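Local coordinates for protein upstream of N-ras, isoform A (Drosophila melanogaster, PDB 4QQB) that binds RNA through its canonical cold-shock domains, the first of which associates with the msl-2 3'-UTR, and regulates X-chromosome dosage compensation in both sexes, at residues T5-I10 and V50-T55. Numbering follows the deposited sequence.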
ATOM      1  N   THR E   5      26.514 -19.111  -9.390  1.00139.59           N
ATOM      2  CA  THR E   5      27.057 -19.981  -8.333  1.00126.99           C
ATOM      3  C   THR E   5      25.965 -20.529  -7.382  1.00120.44           C
ATOM      4  O   THR E   5      25.661 -19.940  -6.341  1.00117.63           O
ATOM      5  CB  THR E   5      28.211 -19.283  -7.559  1.00121.00           C
ATOM      6  OG1 THR E   5      28.596 -20.077  -6.434  1.00115.31           O
ATOM      7  CG2 THR E   5      27.833 -17.866  -7.087  1.00119.91           C
ATOM      8  N   ARG E   6      25.398 -21.676  -7.758  1.00110.65           N
ATOM      9  CA  ARG E   6      24.284 -22.291  -7.028  1.00104.24           C
ATOM     10  C   ARG E   6      24.776 -23.227  -5.921  1.00102.23           C
ATOM     11  O   ARG E   6      25.824 -23.852  -6.050  1.00103.91           O
ATOM     12  CB  ARG E   6      23.401 -23.082  -7.994  1.00 99.36           C
ATOM     13  CG  ARG E   6      22.921 -22.292  -9.201  1.00 99.42           C
ATOM     14  CD  ARG E   6      21.549 -21.684  -8.980  1.00102.53           C
ATOM     15  NE  ARG E   6      20.492 -22.695  -9.038  1.00106.30           N
ATOM     16  CZ  ARG E   6      19.189 -22.437  -9.171  1.00108.42           C
ATOM     17  NH1 ARG E   6      18.746 -21.189  -9.271  1.00112.48           N
ATOM     18  NH2 ARG E   6      18.316 -23.436  -9.208  1.00108.28           N
ATOM     19  N   GLU E   7      24.013 -23.313  -4.834  1.00101.39           N
ATOM     20  CA  GLU E   7      24.288 -24.266  -3.756  1.00 98.97           C
ATOM     21  C   GLU E   7      22.980 -24.894  -3.248  1.00 95.95           C
ATOM     22  O   GLU E   7      21.904 -24.616  -3.793  1.00 89.63           O
ATOM     23  CB  GLU E   7      25.100 -23.607  -2.627  1.00101.74           C
ATOM     24  CG  GLU E   7      24.493 -22.362  -1.995  1.00104.93           C
ATOM     25  CD  GLU E   7      25.087 -22.055  -0.621  1.00110.02           C
ATOM     26  OE1 GLU E   7      25.082 -22.960   0.249  1.00114.07           O
ATOM     27  OE2 GLU E   7      25.548 -20.912  -0.404  1.00105.52           O
ATOM     28  N   THR E   8      23.074 -25.745  -2.226  1.00 93.26           N
ATOM     29  CA  THR E   8      21.937 -26.554  -1.786  1.00 91.88           C
ATOM     30  C   THR E   8      21.590 -26.368  -0.310  1.00 93.69           C
ATOM     31  O   THR E   8      22.430 -25.962   0.507  1.00 92.18           O
ATOM     32  CB  THR E   8      22.205 -28.051  -2.016  1.00 90.92           C
ATOM     33  OG1 THR E   8      23.202 -28.508  -1.095  1.00 92.21           O
ATOM     34  CG2 THR E   8      22.683 -28.302  -3.437  1.00 91.05           C
ATOM     35  N   GLY E   9      20.341 -26.693   0.015  1.00 93.42           N
ATOM     36  CA  GLY E   9      19.833 -26.581   1.382  1.00 92.77           C
ATOM     37  C   GLY E   9      18.501 -27.287   1.589  1.00 91.49           C
ATOM     38  O   GLY E   9      17.882 -27.773   0.635  1.00 88.69           O
ATOM     39  N   ILE E  10      18.065 -27.342   2.847  1.00 89.86           N
ATOM     40  CA  ILE E  10      16.799 -27.977   3.216  1.00 91.53           C
ATOM     41  C   ILE E  10      15.835 -26.925   3.758  1.00 86.29           C
ATOM     42  O   ILE E  10      16.251 -26.012   4.480  1.00 87.60           O
ATOM     43  CB  ILE E  10      16.984 -29.043   4.325  1.00 98.49           C
ATOM     44  CG1 ILE E  10      18.297 -29.831   4.158  1.00103.42           C
ATOM     45  CG2 ILE E  10      15.780 -29.982   4.372  1.00 97.82           C
ATOM     46  CD1 ILE E  10      18.397 -30.634   2.879  1.00108.06           C
ATOM     47  N   VAL E  50      16.378 -28.197  -1.604  1.00 95.77           N
ATOM     48  CA  VAL E  50      16.358 -27.110  -2.591  1.00 89.37           C
ATOM     49  C   VAL E  50      17.743 -26.612  -3.008  1.00 90.59           C
ATOM     50  O   VAL E  50      18.718 -26.701  -2.246  1.00 79.45           O
ATOM     51  CB  VAL E  50      15.554 -25.900  -2.076  1.00 86.75           C
ATOM     52  CG1 VAL E  50      14.066 -26.204  -2.094  1.00 88.18           C
ATOM     53  CG2 VAL E  50      16.005 -25.503  -0.676  1.00 87.44           C
ATOM     54  N   GLU E  51      17.793 -26.080  -4.233  1.00 97.39           N
ATOM     55  CA  GLU E  51      18.988 -25.463  -4.809  1.00102.69           C
ATOM     56  C   GLU E  51      18.716 -23.986  -5.072  1.00101.52           C
ATOM     57  O   GLU E  51      17.637 -23.612  -5.542  1.00100.54           O
ATOM     58  CB  GLU E  51      19.374 -26.156  -6.117  1.00111.40           C
ATOM     59  CG  GLU E  51      20.748 -25.767  -6.646  1.00118.57           C
ATOM     60  CD  GLU E  51      21.185 -26.607  -7.832  1.00124.46           C
ATOM     61  OE1 GLU E  51      22.402 -26.887  -7.947  1.00128.29           O
ATOM     62  OE2 GLU E  51      20.313 -26.994  -8.644  1.00124.93           O
ATOM     63  N   PHE E  52      19.710 -23.152  -4.788  1.00 98.73           N
ATOM     64  CA  PHE E  52      19.522 -21.705  -4.772  1.00 96.37           C
ATOM     65  C   PHE E  52      20.865 -20.992  -4.803  1.00 97.92           C
ATOM     66  O   PHE E  52      21.905 -21.593  -4.537  1.00 95.30           O
ATOM     67  CB  PHE E  52      18.807 -21.308  -3.481  1.00 92.13           C
ATOM     68  CG  PHE E  52      19.581 -21.668  -2.244  1.00 85.93           C
ATOM     69  CD1 PHE E  52      20.536 -20.806  -1.726  1.00 83.38           C
ATOM     70  CD2 PHE E  52      19.386 -22.888  -1.624  1.00 82.95           C
ATOM     71  CE1 PHE E  52      21.266 -21.148  -0.600  1.00 81.03           C
ATOM     72  CE2 PHE E  52      20.114 -23.236  -0.501  1.00 80.73           C
ATOM     73  CZ  PHE E  52      21.053 -22.365   0.014  1.00 80.11           C
ATOM     74  N   GLU E  53      20.827 -19.696  -5.087  1.00102.94           N
ATOM     75  CA  GLU E  53      22.009 -18.850  -4.989  1.00101.49           C
ATOM     76  C   GLU E  53      21.860 -17.955  -3.766  1.00 94.29           C
ATOM     77  O   GLU E  53      20.832 -17.298  -3.604  1.00 84.00           O
ATOM     78  CB  GLU E  53      22.156 -17.996  -6.251  1.00106.31           C
ATOM     79  CG  GLU E  53      23.416 -17.136  -6.272  1.00109.98           C
ATOM     80  CD  GLU E  53      23.521 -16.253  -7.506  1.00109.58           C
ATOM     81  OE1 GLU E  53      22.479 -15.762  -8.001  1.00103.68           O
ATOM     82  OE2 GLU E  53      24.659 -16.041  -7.973  1.00110.76           O
ATOM     83  N   MET E  54      22.872 -17.939  -2.898  1.00 94.25           N
ATOM     84  CA  MET E  54      22.908 -16.947  -1.834  1.00 98.02           C
ATOM     85  C   MET E  54      23.257 -15.625  -2.467  1.00 95.49           C
ATOM     86  O   MET E  54      24.314 -15.478  -3.065  1.00 98.93           O
ATOM     87  CB  MET E  54      23.945 -17.250  -0.754  1.00103.58           C
ATOM     88  CG  MET E  54      24.366 -16.001   0.026  1.00109.05           C
ATOM     89  SD  MET E  54      25.277 -16.351   1.542  1.00130.25           S
ATOM     90  CE  MET E  54      26.503 -15.037   1.532  1.00119.68           C
ATOM     91  N   THR E  55      22.348 -14.675  -2.343  1.00 96.03           N
ATOM     92  CA  THR E  55      22.645 -13.295  -2.630  1.00 92.66           C
ATOM     93  C   THR E  55      22.342 -12.534  -1.361  1.00 92.73           C
ATOM     94  O   THR E  55      22.004 -13.122  -0.325  1.00 91.39           O
ATOM     95  CB  THR E  55      21.781 -12.739  -3.782  1.00 93.53           C
ATOM     96  OG1 THR E  55      20.457 -12.449  -3.315  1.00 93.95           O
ATOM     97  CG2 THR E  55      21.709 -13.730  -4.927  1.00 93.73           C
TER
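Glu-7 and Phe-52 face each other as an antiparallel hydrogen-bonded pair, their backbones joined twice: Glu-7 N donates to Phe-52 O at 2.7 Å, and Phe-52 N returns a bond to Glu-7 O. The first is almost straight, with 177° at the hydrogen. Two residues along, Gly-9 and Val-50 form a second such pair, Gly-9 N reaching Val-50 O at 2.8 Å and Val-50 N reaching Gly-9 O. Between them Thr-8 and Glu-51 make the non-hydrogen-bonded pair, where Glu-51 CA approaches Glu-7 O to 3.2 Å in a CA-H...O contact.

The Phe-52 ring turns back over the neighbouring strand. CG sits between its own backbone N and carbonyl carbon (chi1 61°), and the ring carries Glu-7 O above one face, off centre toward the rim. Its CE2 comes 3.5 Å from Gly-9 N, with Gly-9 CA in the ring plane at the edge. On the same side of the ring plane as Glu-7 O, Glu-7 CG meets Phe-52 CE1 at 3.7 Å, and the carboxylate plane is turned 20° from that of the ring. The carboxylate itself is paired by a salt bridge from OE2 to Arg-26.

On the face that carries Thr-8 and Glu-51, the Glu-51 side chain is crossed at about a right angle by that of Arg-6, which bends at chi2 and chi3. Arg-6 NE lies 3.9 Å from Glu-51 CG, whereas Arg-6 NH2 stays 4.1 Å from Glu-51 OE2, beyond salt-bridge range.

Farther out, Ile-21, Cys-23, Leu-30 and Val-68 pack against Phe-52, placing its ring in the interior. With strand 18-23 flanking 7-14 and strand 63-70 flanking 49-56, this is the pairing of the first and fourth strands in the five-stranded antiparallel OB-fold barrel of a cold-shock domain, here CSD1 of Unr.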